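Local coordinates for thiamine-binding periplasmic protein (Escherichia coli, PDB 2QRY) that binds thiamine, thiamine phosphate and thiamine diphosphate with high affinity in the periplasm for import by the ThiBPQ ABC transporter, at residues Pro23-Thr29 and Glu54-Leu60; Leu144-Glu149 and Trp173-Tyr178; Asn68-Met72 and Thr96-Ala100. One frame throughout, in Å; residues are numbered along the deposited sequence.

Overall arrangement
The three contacts follow one another along the chain in the order 1, 3, 2, none interleaved with the next. Contacts 1 and 3 belong to the same lobe: strand 54-59 is followed by helix 63-73, the centres of the two contacts lie about 16 Å apart, and they touch where L60 CG meets R69 NH1 at 3.4 Å. Contact 2 lies on the opposite side of the chain's centre, about 38 Å from contact 1 and about 32 Å from contact 3 between centres. This separation fits the two-lobed build of periplasmic binding proteins, with thiamin phosphate bound between the lobes; contact 1 reaches nearest to it, the T29 side chain being about 8 Å from the ligand.

Contact 1 of 3, residues Pro23-Thr29 and Glu54-Leu60; sequences PVLTVYT and ELKLVAL
A beta-alpha-beta crossover sets strand 24-29 in parallel beside strand 54-59, in register from V24 with E54 to T29 with A59, in one lobe of the periplasmic binding-protein fold. The evidence is an axis separation of 4.7 Å, a 20° angle between directions, and seven backbone hydrogen bonds alternating in donor from E54 N to P23 O through L60 N to T29 O. The V27 N to K56 O bond is almost straight, at 178°.

On one face L25, V27, L55 and L57 make an apolar row: CD1 of L55 sits 3.7 Å from CG2 of V27, while CD2 of L57 lies alongside CB of V27 at 3.6 Å. Helix 259-269 covers the L25 and L55 end of the row, through L261 and F265. The other face is more polar. There the aliphatic part of K56 passes V24, CE to CG1 at 3.6 Å, and the bend at chi3 brings K56 NZ back to 3.2 Å from E54 OE1, a salt bridge whose hydrogen bond is weak.

Near the ligand end T29 OG1 is held by the carbonyl of L83, and the hydroxyl of Y28 is bonded to E73. Over the centre of the Y28 ring stands the CD2 methyl of L60, 3.3 Å from the centroid and 12° off the ring normal, a CH-pi contact.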
ATOM      1  N   PRO A  23     -15.416 -20.937 -15.031  1.00 34.52           N
ATOM      2  CA  PRO A  23     -13.950 -20.939 -15.063  1.00 35.46           C
ATOM      3  C   PRO A  23     -13.459 -20.081 -13.893  1.00 36.57           C
ATOM      4  O   PRO A  23     -14.101 -19.092 -13.534  1.00 38.10           O
ATOM      5  CB  PRO A  23     -13.635 -20.320 -16.420  1.00 34.66           C
ATOM      6  CG  PRO A  23     -14.794 -19.391 -16.642  1.00 34.05           C
ATOM      7  CD  PRO A  23     -15.968 -20.230 -16.200  1.00 34.70           C
ATOM      8  N   VAL A  24     -12.331 -20.456 -13.299  1.00 37.58           N
ATOM      9  CA  VAL A  24     -11.789 -19.724 -12.155  1.00 36.06           C
ATOM     10  C   VAL A  24     -10.698 -18.716 -12.517  1.00 35.27           C
ATOM     11  O   VAL A  24      -9.878 -18.950 -13.406  1.00 36.67           O
ATOM     12  CB  VAL A  24     -11.201 -20.695 -11.110  1.00 36.76           C
ATOM     13  CG1 VAL A  24     -10.796 -19.930  -9.856  1.00 38.85           C
ATOM     14  CG2 VAL A  24     -12.209 -21.775 -10.775  1.00 35.93           C
ATOM     15  N   LEU A  25     -10.699 -17.587 -11.818  1.00 32.71           N
ATOM     16  CA  LEU A  25      -9.694 -16.554 -12.028  1.00 30.71           C
ATOM     17  C   LEU A  25      -9.084 -16.316 -10.645  1.00 29.13           C
ATOM     18  O   LEU A  25      -9.700 -15.703  -9.768  1.00 28.35           O
ATOM     19  CB  LEU A  25     -10.348 -15.282 -12.582  1.00 31.00           C
ATOM     20  CG  LEU A  25      -9.503 -14.228 -13.318  1.00 31.06           C
ATOM     21  CD1 LEU A  25      -8.888 -13.255 -12.347  1.00 32.39           C
ATOM     22  CD2 LEU A  25      -8.444 -14.916 -14.151  1.00 29.74           C
ATOM     23  N   THR A  26      -7.878 -16.834 -10.450  1.00 27.77           N
ATOM     24  CA  THR A  26      -7.176 -16.724  -9.176  1.00 27.14           C
ATOM     25  C   THR A  26      -6.409 -15.417  -9.040  1.00 26.32           C
ATOM     26  O   THR A  26      -5.528 -15.120  -9.842  1.00 27.14           O
ATOM     27  CB  THR A  26      -6.206 -17.910  -9.002  1.00 28.27           C
ATOM     28  OG1 THR A  26      -6.959 -19.128  -9.000  1.00 28.23           O
ATOM     29  CG2 THR A  26      -5.433 -17.798  -7.695  1.00 27.32           C
ATOM     30  N   VAL A  27      -6.746 -14.643  -8.015  1.00 25.55           N
ATOM     31  CA  VAL A  27      -6.092 -13.360  -7.790  1.00 24.89           C
ATOM     32  C   VAL A  27      -5.370 -13.249  -6.439  1.00 24.76           C
ATOM     33  O   VAL A  27      -6.016 -13.137  -5.395  1.00 23.53           O
ATOM     34  CB  VAL A  27      -7.116 -12.204  -7.879  1.00 26.72           C
ATOM     35  CG1 VAL A  27      -6.407 -10.863  -7.691  1.00 23.08           C
ATOM     36  CG2 VAL A  27      -7.847 -12.252  -9.224  1.00 24.98           C
ATOM     37  N   TYR A  28      -4.036 -13.273  -6.469  1.00 22.45           N
ATOM     38  CA  TYR A  28      -3.238 -13.130  -5.253  1.00 22.16           C
ATOM     39  C   TYR A  28      -3.326 -11.685  -4.752  1.00 21.99           C
ATOM     40  O   TYR A  28      -3.218 -10.745  -5.538  1.00 21.88           O
ATOM     41  CB  TYR A  28      -1.764 -13.448  -5.522  1.00 21.32           C
ATOM     42  CG  TYR A  28      -1.409 -14.913  -5.623  1.00 23.44           C
ATOM     43  CD1 TYR A  28      -2.378 -15.909  -5.496  1.00 24.43           C
ATOM     44  CD2 TYR A  28      -0.090 -15.303  -5.832  1.00 24.02           C
ATOM     45  CE1 TYR A  28      -2.036 -17.257  -5.573  1.00 25.57           C
ATOM     46  CE2 TYR A  28       0.264 -16.640  -5.908  1.00 25.64           C
ATOM     47  CZ  TYR A  28      -0.710 -17.613  -5.778  1.00 26.99           C
ATOM     48  OH  TYR A  28      -0.352 -18.938  -5.852  1.00 30.25           O
ATOM     49  N   THR A  29      -3.506 -11.509  -3.448  1.00 20.92           N
ATOM     50  CA  THR A  29      -3.581 -10.169  -2.876  1.00 21.16           C
ATOM     51  C   THR A  29      -3.285 -10.215  -1.371  1.00 20.20           C
ATOM     52  O   THR A  29      -3.079 -11.291  -0.814  1.00 16.61           O
ATOM     53  CB  THR A  29      -4.976  -9.533  -3.126  1.00 21.76           C
ATOM     54  OG1 THR A  29      -4.943  -8.152  -2.746  1.00 23.36           O
ATOM     55  CG2 THR A  29      -6.060 -10.262  -2.324  1.00 20.78           C
ATOM     56  N   GLU A  54     -15.627 -17.582 -11.718  1.00 49.82           N
ATOM     57  CA  GLU A  54     -15.503 -17.562 -10.271  1.00 48.62           C
ATOM     58  C   GLU A  54     -14.221 -16.840  -9.897  1.00 47.53           C
ATOM     59  O   GLU A  54     -13.126 -17.383 -10.057  1.00 48.53           O
ATOM     60  CB  GLU A  54     -15.486 -18.978  -9.692  1.00 48.47           C
ATOM     61  CG  GLU A  54     -15.374 -18.988  -8.172  1.00 50.61           C
ATOM     62  CD  GLU A  54     -15.468 -20.378  -7.569  1.00 52.24           C
ATOM     63  OE1 GLU A  54     -14.691 -21.266  -7.980  1.00 52.05           O
ATOM     64  OE2 GLU A  54     -16.318 -20.578  -6.672  1.00 52.78           O
ATOM     65  N   LEU A  55     -14.361 -15.606  -9.421  1.00 45.29           N
ATOM     66  CA  LEU A  55     -13.211 -14.811  -9.010  1.00 43.92           C
ATOM     67  C   LEU A  55     -12.753 -15.320  -7.654  1.00 42.72           C
ATOM     68  O   LEU A  55     -13.498 -15.249  -6.676  1.00 42.43           O
ATOM     69  CB  LEU A  55     -13.582 -13.334  -8.890  1.00 43.68           C
ATOM     70  CG  LEU A  55     -12.409 -12.414  -8.552  1.00 42.37           C
ATOM     71  CD1 LEU A  55     -11.482 -12.320  -9.755  1.00 41.55           C
ATOM     72  CD2 LEU A  55     -12.925 -11.042  -8.169  1.00 41.58           C
ATOM     73  N   LYS A  56     -11.529 -15.828  -7.593  1.00 40.97           N
ATOM     74  CA  LYS A  56     -11.003 -16.360  -6.345  1.00 40.78           C
ATOM     75  C   LYS A  56      -9.890 -15.475  -5.793  1.00 38.58           C
ATOM     76  O   LYS A  56      -8.742 -15.555  -6.231  1.00 38.05           O
ATOM     77  CB  LYS A  56     -10.499 -17.785  -6.576  1.00 41.89           C
ATOM     78  CG  LYS A  56     -10.548 -18.662  -5.347  1.00 45.01           C
ATOM     79  CD  LYS A  56     -10.515 -20.138  -5.723  1.00 46.75           C
ATOM     80  CE  LYS A  56     -11.776 -20.553  -6.487  1.00 48.27           C
ATOM     81  NZ  LYS A  56     -11.798 -22.017  -6.793  1.00 47.33           N
ATOM     82  N   LEU A  57     -10.251 -14.621  -4.839  1.00 36.64           N
ATOM     83  CA  LEU A  57      -9.309 -13.704  -4.208  1.00 34.29           C
ATOM     84  C   LEU A  57      -8.608 -14.381  -3.041  1.00 33.98           C
ATOM     85  O   LEU A  57      -9.227 -14.706  -2.031  1.00 33.53           O
ATOM     86  CB  LEU A  57     -10.044 -12.458  -3.722  1.00 34.67           C
ATOM     87  CG  LEU A  57     -10.393 -11.466  -4.830  1.00 36.79           C
ATOM     88  CD1 LEU A  57     -11.421 -10.450  -4.327  1.00 36.83           C
ATOM     89  CD2 LEU A  57      -9.116 -10.778  -5.299  1.00 34.55           C
ATOM     90  N   VAL A  58      -7.307 -14.580  -3.182  1.00 32.27           N
ATOM     91  CA  VAL A  58      -6.528 -15.241  -2.155  1.00 32.12           C
ATOM     92  C   VAL A  58      -5.646 -14.276  -1.372  1.00 31.22           C
ATOM     93  O   VAL A  58      -4.681 -13.736  -1.916  1.00 31.14           O
ATOM     94  CB  VAL A  58      -5.617 -16.325  -2.784  1.00 33.98           C
ATOM     95  CG1 VAL A  58      -4.934 -17.124  -1.698  1.00 35.33           C
ATOM     96  CG2 VAL A  58      -6.431 -17.235  -3.690  1.00 34.34           C
ATOM     97  N   ALA A  59      -5.983 -14.051  -0.105  1.00 29.42           N
ATOM     98  CA  ALA A  59      -5.179 -13.185   0.753  1.00 28.97           C
ATOM     99  C   ALA A  59      -3.968 -14.050   1.094  1.00 28.92           C
ATOM    100  O   ALA A  59      -3.955 -14.756   2.103  1.00 29.34           O
ATOM    101  CB  ALA A  59      -5.946 -12.827   2.008  1.00 28.26           C
ATOM    102  N   LEU A  60      -2.950 -13.971   0.247  1.00 27.85           N
ATOM    103  CA  LEU A  60      -1.753 -14.793   0.380  1.00 27.95           C
ATOM    104  C   LEU A  60      -0.536 -14.227   1.112  1.00 26.87           C
ATOM    105  O   LEU A  60       0.118 -14.923   1.893  1.00 25.11           O
ATOM    106  CB  LEU A  60      -1.319 -15.222  -1.019  1.00 29.37           C
ATOM    107  CG  LEU A  60      -0.864 -16.669  -1.107  1.00 32.55           C
ATOM    108  CD1 LEU A  60      -1.971 -17.564  -0.558  1.00 32.99           C
ATOM    109  CD2 LEU A  60      -0.533 -17.023  -2.546  1.00 33.18           C
TER

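Contact 2 of 3, residues Leu144-Glu149 and Trp173-Tyr178; sequences LKELVE and WMQKVY
Y178 and E149 reach for each other from opposite directions, and the phenol OH donates a short hydrogen bond of 2.5 Å to E149 OE2. The carboxylate and ring planes are 64° apart, and the oxygen is met on its anti side, 35° out of the carboxylate plane. OE2 lies at the ring edge, near its plane, so the contact is not made over the aromatic face. The phenol also has carbon neighbours: its OH comes within 3.3 Å of K145 CA and 3.6 Å of V148 CB. The other carboxylate oxygen, OE1, has a long ion pair with K145 NZ in the same helix. With an alanine in place of E149, the Y178 hydroxyl would probably lose this acceptor and K145 its distant counter-charge.

The segments 144-149 and 173-178, the latter the end of helix 165-178, cross nearly at right angles (-96°) in one lobe of the binding-protein fold, far from the chain's centre, with axes 11.1 Å apart at closest. Y178 acts as a knob in the hole formed by L144, K145, V148 and E149. L144 fills the other end. Its CD1 methyl stands over the face of the W173 five-membered ring, whose NE1 is hydrogen-bonded outside the segments to G242 O, while CD2 presses on SE of selenomethionine M174 at 3.4 Å. The L144 and M174 side chains cross at about a right angle; V148 instead meets M174 tip to tip, CG2 lying 3.8 Å from SE. Bends at chi2 and chi3 turn the M174 chain back toward these two residues.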
ATOM      1  N   LEU A 144       8.967  14.128   9.971  1.00 26.74           N
ATOM      2  CA  LEU A 144       9.556  12.816  10.201  1.00 26.59           C
ATOM      3  C   LEU A 144      10.802  13.017  11.045  1.00 26.68           C
ATOM      4  O   LEU A 144      11.131  12.195  11.907  1.00 26.05           O
ATOM      5  CB  LEU A 144       9.937  12.158   8.872  1.00 25.96           C
ATOM      6  CG  LEU A 144       9.884  10.623   8.787  1.00 25.90           C
ATOM      7  CD1 LEU A 144      10.643  10.163   7.539  1.00 24.64           C
ATOM      8  CD2 LEU A 144      10.491  10.003  10.019  1.00 25.75           C
ATOM      9  N   LYS A 145      11.485  14.131  10.798  1.00 27.60           N
ATOM     10  CA  LYS A 145      12.712  14.461  11.518  1.00 27.53           C
ATOM     11  C   LYS A 145      12.472  14.591  13.018  1.00 26.93           C
ATOM     12  O   LYS A 145      13.251  14.078  13.823  1.00 26.57           O
ATOM     13  CB  LYS A 145      13.308  15.753  10.960  1.00 29.52           C
ATOM     14  CG  LYS A 145      14.532  16.269  11.707  1.00 32.02           C
ATOM     15  CD  LYS A 145      15.237  17.345  10.883  1.00 33.68           C
ATOM     16  CE  LYS A 145      16.463  17.905  11.588  1.00 33.29           C
ATOM     17  NZ  LYS A 145      16.084  18.827  12.693  1.00 36.21           N
ATOM     18  N   GLU A 146      11.395  15.275  13.395  1.00 25.21           N
ATOM     19  CA  GLU A 146      11.081  15.445  14.804  1.00 25.00           C
ATOM     20  C   GLU A 146      10.733  14.100  15.442  1.00 25.84           C
ATOM     21  O   GLU A 146      11.225  13.775  16.520  1.00 24.09           O
ATOM     22  CB  GLU A 146       9.923  16.421  14.980  1.00 24.68           C
ATOM     23  CG  GLU A 146       9.406  16.477  16.403  1.00 25.23           C
ATOM     24  CD  GLU A 146       8.385  17.571  16.619  1.00 27.32           C
ATOM     25  OE1 GLU A 146       7.558  17.816  15.714  1.00 27.35           O
ATOM     26  OE2 GLU A 146       8.402  18.175  17.709  1.00 29.94           O
ATOM     27  N   LEU A 147       9.887  13.324  14.770  1.00 26.75           N
ATOM     28  CA  LEU A 147       9.495  12.012  15.269  1.00 28.46           C
ATOM     29  C   LEU A 147      10.722  11.166  15.601  1.00 29.49           C
ATOM     30  O   LEU A 147      10.741  10.457  16.607  1.00 29.30           O
ATOM     31  CB  LEU A 147       8.631  11.290  14.229  1.00 27.91           C
ATOM     32  CG  LEU A 147       8.244   9.827  14.474  1.00 28.73           C
ATOM     33  CD1 LEU A 147       7.163   9.401  13.490  1.00 29.80           C
ATOM     34  CD2 LEU A 147       9.457   8.936  14.301  1.00 31.31           C
ATOM     35  N   VAL A 148      11.741  11.249  14.753  1.00 29.50           N
ATOM     36  CA  VAL A 148      12.969  10.486  14.941  1.00 31.34           C
ATOM     37  C   VAL A 148      13.913  11.063  15.996  1.00 33.20           C
ATOM     38  O   VAL A 148      14.505  10.328  16.788  1.00 32.79           O
ATOM     39  CB  VAL A 148      13.772  10.385  13.616  1.00 31.54           C
ATOM     40  CG1 VAL A 148      15.141   9.765  13.881  1.00 30.30           C
ATOM     41  CG2 VAL A 148      13.007   9.564  12.587  1.00 31.33           C
ATOM     42  N   GLU A 149      14.043  12.384  16.008  1.00 35.39           N
ATOM     43  CA  GLU A 149      14.969  13.046  16.916  1.00 36.71           C
ATOM     44  C   GLU A 149      14.443  13.633  18.224  1.00 35.92           C
ATOM     45  O   GLU A 149      15.217  13.849  19.158  1.00 35.54           O
ATOM     46  CB  GLU A 149      15.722  14.114  16.126  1.00 37.02           C
ATOM     47  CG  GLU A 149      16.641  13.511  15.078  1.00 39.35           C
ATOM     48  CD  GLU A 149      16.999  14.477  13.974  1.00 41.00           C
ATOM     49  OE1 GLU A 149      17.230  15.669  14.278  1.00 42.15           O
ATOM     50  OE2 GLU A 149      17.056  14.039  12.802  1.00 40.86           O
ATOM     51  N   TRP A 173      10.834   6.566   2.571  1.00 20.33           N
ATOM     52  CA  TRP A 173      10.498   7.885   3.078  1.00 21.25           C
ATOM     53  C   TRP A 173      11.658   8.396   3.921  1.00 21.50           C
ATOM     54  O   TRP A 173      12.090   9.540   3.776  1.00 23.20           O
ATOM     55  CB  TRP A 173       9.229   7.800   3.912  1.00 20.26           C
ATOM     56  CG  TRP A 173       8.673   9.117   4.329  1.00 21.21           C
ATOM     57  CD1 TRP A 173       8.965  10.345   3.800  1.00 21.49           C
ATOM     58  CD2 TRP A 173       7.633   9.332   5.293  1.00 21.58           C
ATOM     59  NE1 TRP A 173       8.161  11.311   4.373  1.00 22.63           N
ATOM     60  CE2 TRP A 173       7.335  10.713   5.291  1.00 22.59           C
ATOM     61  CE3 TRP A 173       6.920   8.487   6.157  1.00 21.26           C
ATOM     62  CZ2 TRP A 173       6.353  11.268   6.119  1.00 23.32           C
ATOM     63  CZ3 TRP A 173       5.945   9.041   6.983  1.00 21.41           C
ATOM     64  CH2 TRP A 173       5.673  10.418   6.955  1.00 22.25           C
HETATM   65  N   MSE A 174      12.158   7.542   4.804  1.00 21.25           N
HETATM   66  CA  MSE A 174      13.290   7.892   5.649  1.00 21.01           C
HETATM   67  C   MSE A 174      14.526   8.172   4.780  1.00 21.56           C
HETATM   68  O   MSE A 174      15.309   9.081   5.066  1.00 22.48           O
HETATM   69  CB  MSE A 174      13.600   6.745   6.608  1.00 24.17           C
HETATM   70  CG  MSE A 174      12.607   6.572   7.749  1.00 26.81           C
HETATM   71 SE   MSE A 174      12.948   7.814   9.197  1.00 36.24          SE
HETATM   72  CE  MSE A 174      14.379   6.854  10.093  1.00 23.93           C
ATOM     73  N   GLN A 175      14.697   7.383   3.724  1.00 20.00           N
ATOM     74  CA  GLN A 175      15.837   7.541   2.826  1.00 22.03           C
ATOM     75  C   GLN A 175      15.801   8.916   2.142  1.00 22.16           C
ATOM     76  O   GLN A 175      16.832   9.574   1.981  1.00 21.95           O
ATOM     77  CB  GLN A 175      15.832   6.431   1.770  1.00 22.80           C
ATOM     78  CG  GLN A 175      17.071   6.411   0.913  1.00 20.78           C
ATOM     79  CD  GLN A 175      18.312   6.040   1.698  1.00 22.14           C
ATOM     80  OE1 GLN A 175      19.413   6.450   1.351  1.00 23.94           O
ATOM     81  NE2 GLN A 175      18.143   5.248   2.752  1.00 19.52           N
ATOM     82  N   LYS A 176      14.609   9.341   1.740  1.00 20.61           N
ATOM     83  CA  LYS A 176      14.439  10.637   1.105  1.00 19.70           C
ATOM     84  C   LYS A 176      14.835  11.735   2.093  1.00 20.67           C
ATOM     85  O   LYS A 176      15.536  12.683   1.741  1.00 20.73           O
ATOM     86  CB  LYS A 176      12.974  10.849   0.709  1.00 18.88           C
ATOM     87  CG  LYS A 176      12.529  10.150  -0.561  1.00 15.34           C
ATOM     88  CD  LYS A 176      13.135  10.801  -1.789  1.00 14.20           C
ATOM     89  CE  LYS A 176      12.562  10.199  -3.056  1.00 12.61           C
ATOM     90  NZ  LYS A 176      13.119  10.819  -4.283  1.00 10.87           N
ATOM     91  N   VAL A 177      14.387  11.582   3.333  1.00 18.58           N
ATOM     92  CA  VAL A 177      14.634  12.564   4.373  1.00 18.79           C
ATOM     93  C   VAL A 177      16.050  12.606   4.966  1.00 19.54           C
ATOM     94  O   VAL A 177      16.558  13.690   5.267  1.00 18.35           O
ATOM     95  CB  VAL A 177      13.585  12.388   5.506  1.00 19.41           C
ATOM     96  CG1 VAL A 177      13.871  13.335   6.664  1.00 18.88           C
ATOM     97  CG2 VAL A 177      12.191  12.636   4.948  1.00 15.74           C
ATOM     98  N   TYR A 178      16.698  11.455   5.119  1.00 19.87           N
ATOM     99  CA  TYR A 178      18.038  11.438   5.703  1.00 20.73           C
ATOM    100  C   TYR A 178      19.204  11.086   4.790  1.00 22.83           C
ATOM    101  O   TYR A 178      20.356  11.341   5.139  1.00 25.36           O
ATOM    102  CB  TYR A 178      18.077  10.502   6.907  1.00 20.09           C
ATOM    103  CG  TYR A 178      17.364  11.049   8.113  1.00 20.17           C
ATOM    104  CD1 TYR A 178      16.000  10.838   8.301  1.00 18.29           C
ATOM    105  CD2 TYR A 178      18.052  11.806   9.058  1.00 21.02           C
ATOM    106  CE1 TYR A 178      15.342  11.366   9.402  1.00 18.64           C
ATOM    107  CE2 TYR A 178      17.404  12.343  10.159  1.00 21.31           C
ATOM    108  CZ  TYR A 178      16.052  12.120  10.328  1.00 20.77           C
ATOM    109  OH  TYR A 178      15.427  12.653  11.431  1.00 23.35           O
TER

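Contact 3 of 3, residues Asn68-Met72 and Thr96-Ala100; sequences NRLRM and TGLFA
The closest CA pair, R71 and T96, is 7.1 Å apart, where helix 63-73 passes the chain leaving helix 90-96, and no hydrogen bond joins the two segments. Both belong to the alpha/beta layering of one lobe of the binding-protein fold: helix 63-73 links strand 54-59 to strand 81-86, which flank strand 24-29 and are both parallel to it, and residues 96-100 lead away from the helix that follows strand 81-86. G97 ends the helical run with phi 82°, where a beta carbon would collide with the T96 carbonyl oxygen, so only glycine sits there easily.

With the backbones so placed, L70 is the main helix residue in the contact. Its CG lies anti to the backbone N (chi1 -172°), which sends the branched end to the loop, where it slides past L98 pointing the other way. L98 CD2 fits against CG of L70 at 3.5 Å, tighter than usual van der Waals contact, and lies 3.1 Å from the L70 carbonyl oxygen. The same methyl also approaches R71 CA, at 3.8 Å.

F99 meets the CD2 branch of L70. Its ring is met edge-to-face by F120, and both F99 and L70 rest on V82 of strand 81-86, which ties the loop contact to the sheet. Hydrogen bonds of the L98 and A100 backbones to A254 and R252 anchor the loop beside strand 243-252. On the more exposed flank R71 passes T96 obliquely; NE stays 3.9 Å from OG1, too far for a hydrogen bond, and CG is nearer at 3.5 Å. L70 CD2 touches CZ of the F99 ring at 3.3 Å.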
ATOM      1  N   ASN A  68       7.878 -11.690  -3.814  1.00 23.07           N
ATOM      2  CA  ASN A  68       8.873 -12.706  -3.494  1.00 26.84           C
ATOM      3  C   ASN A  68       8.291 -14.107  -3.562  1.00 24.80           C
ATOM      4  O   ASN A  68       8.969 -15.047  -3.971  1.00 25.07           O
ATOM      5  CB  ASN A  68       9.538 -12.436  -2.127  1.00 33.03           C
ATOM      6  CG  ASN A  68       8.697 -12.885  -0.944  1.00 40.89           C
ATOM      7  OD1 ASN A  68       8.468 -14.080  -0.734  1.00 44.99           O
ATOM      8  ND2 ASN A  68       8.249 -11.923  -0.147  1.00 45.57           N
ATOM      9  N   ARG A  69       7.022 -14.244  -3.198  1.00 23.17           N
ATOM     10  CA  ARG A  69       6.389 -15.547  -3.252  1.00 22.90           C
ATOM     11  C   ARG A  69       6.168 -15.978  -4.698  1.00 22.73           C
ATOM     12  O   ARG A  69       6.399 -17.136  -5.059  1.00 22.21           O
ATOM     13  CB  ARG A  69       5.065 -15.531  -2.498  1.00 21.77           C
ATOM     14  CG  ARG A  69       4.371 -16.868  -2.524  1.00 22.93           C
ATOM     15  CD  ARG A  69       3.391 -16.990  -1.388  1.00 26.59           C
ATOM     16  NE  ARG A  69       2.624 -18.229  -1.465  1.00 28.29           N
ATOM     17  CZ  ARG A  69       1.842 -18.678  -0.493  1.00 28.34           C
ATOM     18  NH1 ARG A  69       1.726 -17.986   0.633  1.00 26.09           N
ATOM     19  NH2 ARG A  69       1.174 -19.815  -0.650  1.00 29.02           N
ATOM     20  N   LEU A  70       5.738 -15.038  -5.533  1.00 22.69           N
ATOM     21  CA  LEU A  70       5.500 -15.337  -6.938  1.00 21.86           C
ATOM     22  C   LEU A  70       6.810 -15.714  -7.632  1.00 22.30           C
ATOM     23  O   LEU A  70       6.834 -16.594  -8.487  1.00 23.19           O
ATOM     24  CB  LEU A  70       4.875 -14.134  -7.643  1.00 21.96           C
ATOM     25  CG  LEU A  70       4.413 -14.425  -9.069  1.00 23.65           C
ATOM     26  CD1 LEU A  70       3.180 -15.310  -9.023  1.00 25.43           C
ATOM     27  CD2 LEU A  70       4.105 -13.135  -9.792  1.00 24.33           C
ATOM     28  N   ARG A  71       7.896 -15.041  -7.269  1.00 20.79           N
ATOM     29  CA  ARG A  71       9.192 -15.330  -7.865  1.00 22.22           C
ATOM     30  C   ARG A  71       9.663 -16.741  -7.518  1.00 23.48           C
ATOM     31  O   ARG A  71      10.515 -17.305  -8.208  1.00 23.05           O
ATOM     32  CB  ARG A  71      10.229 -14.331  -7.379  1.00 22.91           C
ATOM     33  CG  ARG A  71       9.910 -12.904  -7.723  1.00 26.95           C
ATOM     34  CD  ARG A  71      10.974 -11.996  -7.169  1.00 27.27           C
ATOM     35  NE  ARG A  71      12.285 -12.371  -7.677  1.00 29.14           N
ATOM     36  CZ  ARG A  71      13.425 -11.827  -7.267  1.00 31.69           C
ATOM     37  NH1 ARG A  71      13.410 -10.879  -6.333  1.00 32.89           N
ATOM     38  NH2 ARG A  71      14.577 -12.227  -7.793  1.00 30.50           N
HETATM   39  N   MSE A  72       9.121 -17.303  -6.441  1.00 22.58           N
HETATM   40  CA  MSE A  72       9.503 -18.641  -6.035  1.00 23.56           C
HETATM   41  C   MSE A  72       8.531 -19.697  -6.540  1.00 21.86           C
HETATM   42  O   MSE A  72       8.864 -20.874  -6.567  1.00 20.54           O
HETATM   43  CB  MSE A  72       9.643 -18.714  -4.516  1.00 26.44           C
HETATM   44  CG  MSE A  72      10.904 -18.035  -4.006  1.00 28.84           C
HETATM   45 SE   MSE A  72      11.073 -18.100  -2.072  1.00 36.29          SE
HETATM   46  CE  MSE A  72      12.415 -16.707  -1.870  1.00 34.81           C
ATOM     47  N   THR A  96      11.515  -9.724 -13.463  1.00 29.32           N
ATOM     48  CA  THR A  96      11.249 -11.120 -13.158  1.00 29.54           C
ATOM     49  C   THR A  96      10.749 -11.868 -14.398  1.00 29.29           C
ATOM     50  O   THR A  96      11.048 -13.041 -14.584  1.00 29.43           O
ATOM     51  CB  THR A  96      10.213 -11.236 -12.002  1.00 29.91           C
ATOM     52  OG1 THR A  96      10.560 -12.339 -11.157  1.00 33.64           O
ATOM     53  CG2 THR A  96       8.810 -11.459 -12.542  1.00 28.49           C
ATOM     54  N   GLY A  97       9.993 -11.183 -15.246  1.00 28.89           N
ATOM     55  CA  GLY A  97       9.481 -11.817 -16.448  1.00 28.65           C
ATOM     56  C   GLY A  97       8.224 -12.638 -16.220  1.00 29.05           C
ATOM     57  O   GLY A  97       7.713 -13.259 -17.148  1.00 28.82           O
ATOM     58  N   LEU A  98       7.716 -12.632 -14.989  1.00 29.05           N
ATOM     59  CA  LEU A  98       6.516 -13.388 -14.637  1.00 29.09           C
ATOM     60  C   LEU A  98       5.199 -12.735 -15.064  1.00 29.07           C
ATOM     61  O   LEU A  98       4.147 -13.376 -15.049  1.00 29.85           O
ATOM     62  CB  LEU A  98       6.489 -13.644 -13.123  1.00 29.27           C
ATOM     63  CG  LEU A  98       7.099 -14.943 -12.570  1.00 30.53           C
ATOM     64  CD1 LEU A  98       8.452 -15.209 -13.179  1.00 32.13           C
ATOM     65  CD2 LEU A  98       7.214 -14.837 -11.059  1.00 32.24           C
ATOM     66  N   PHE A  99       5.249 -11.468 -15.453  1.00 28.50           N
ATOM     67  CA  PHE A  99       4.032 -10.773 -15.858  1.00 27.82           C
ATOM     68  C   PHE A  99       3.925 -10.494 -17.345  1.00 28.87           C
ATOM     69  O   PHE A  99       4.924 -10.279 -18.021  1.00 29.50           O
ATOM     70  CB  PHE A  99       3.903  -9.461 -15.091  1.00 24.21           C
ATOM     71  CG  PHE A  99       3.897  -9.639 -13.606  1.00 24.62           C
ATOM     72  CD1 PHE A  99       5.081  -9.568 -12.882  1.00 23.08           C
ATOM     73  CD2 PHE A  99       2.710  -9.915 -12.931  1.00 22.94           C
ATOM     74  CE1 PHE A  99       5.087  -9.768 -11.507  1.00 23.63           C
ATOM     75  CE2 PHE A  99       2.705 -10.119 -11.559  1.00 23.78           C
ATOM     76  CZ  PHE A  99       3.897 -10.044 -10.845  1.00 23.35           C
ATOM     77  N   ALA A 100       2.696 -10.496 -17.850  1.00 31.47           N
ATOM     78  CA  ALA A 100       2.447 -10.224 -19.261  1.00 33.68           C
ATOM     79  C   ALA A 100       1.808  -8.840 -19.383  1.00 36.42           C
ATOM     80  O   ALA A 100       1.449  -8.224 -18.374  1.00 36.72           O
ATOM     81  CB  ALA A 100       1.523 -11.278 -19.838  1.00 32.10           C
TER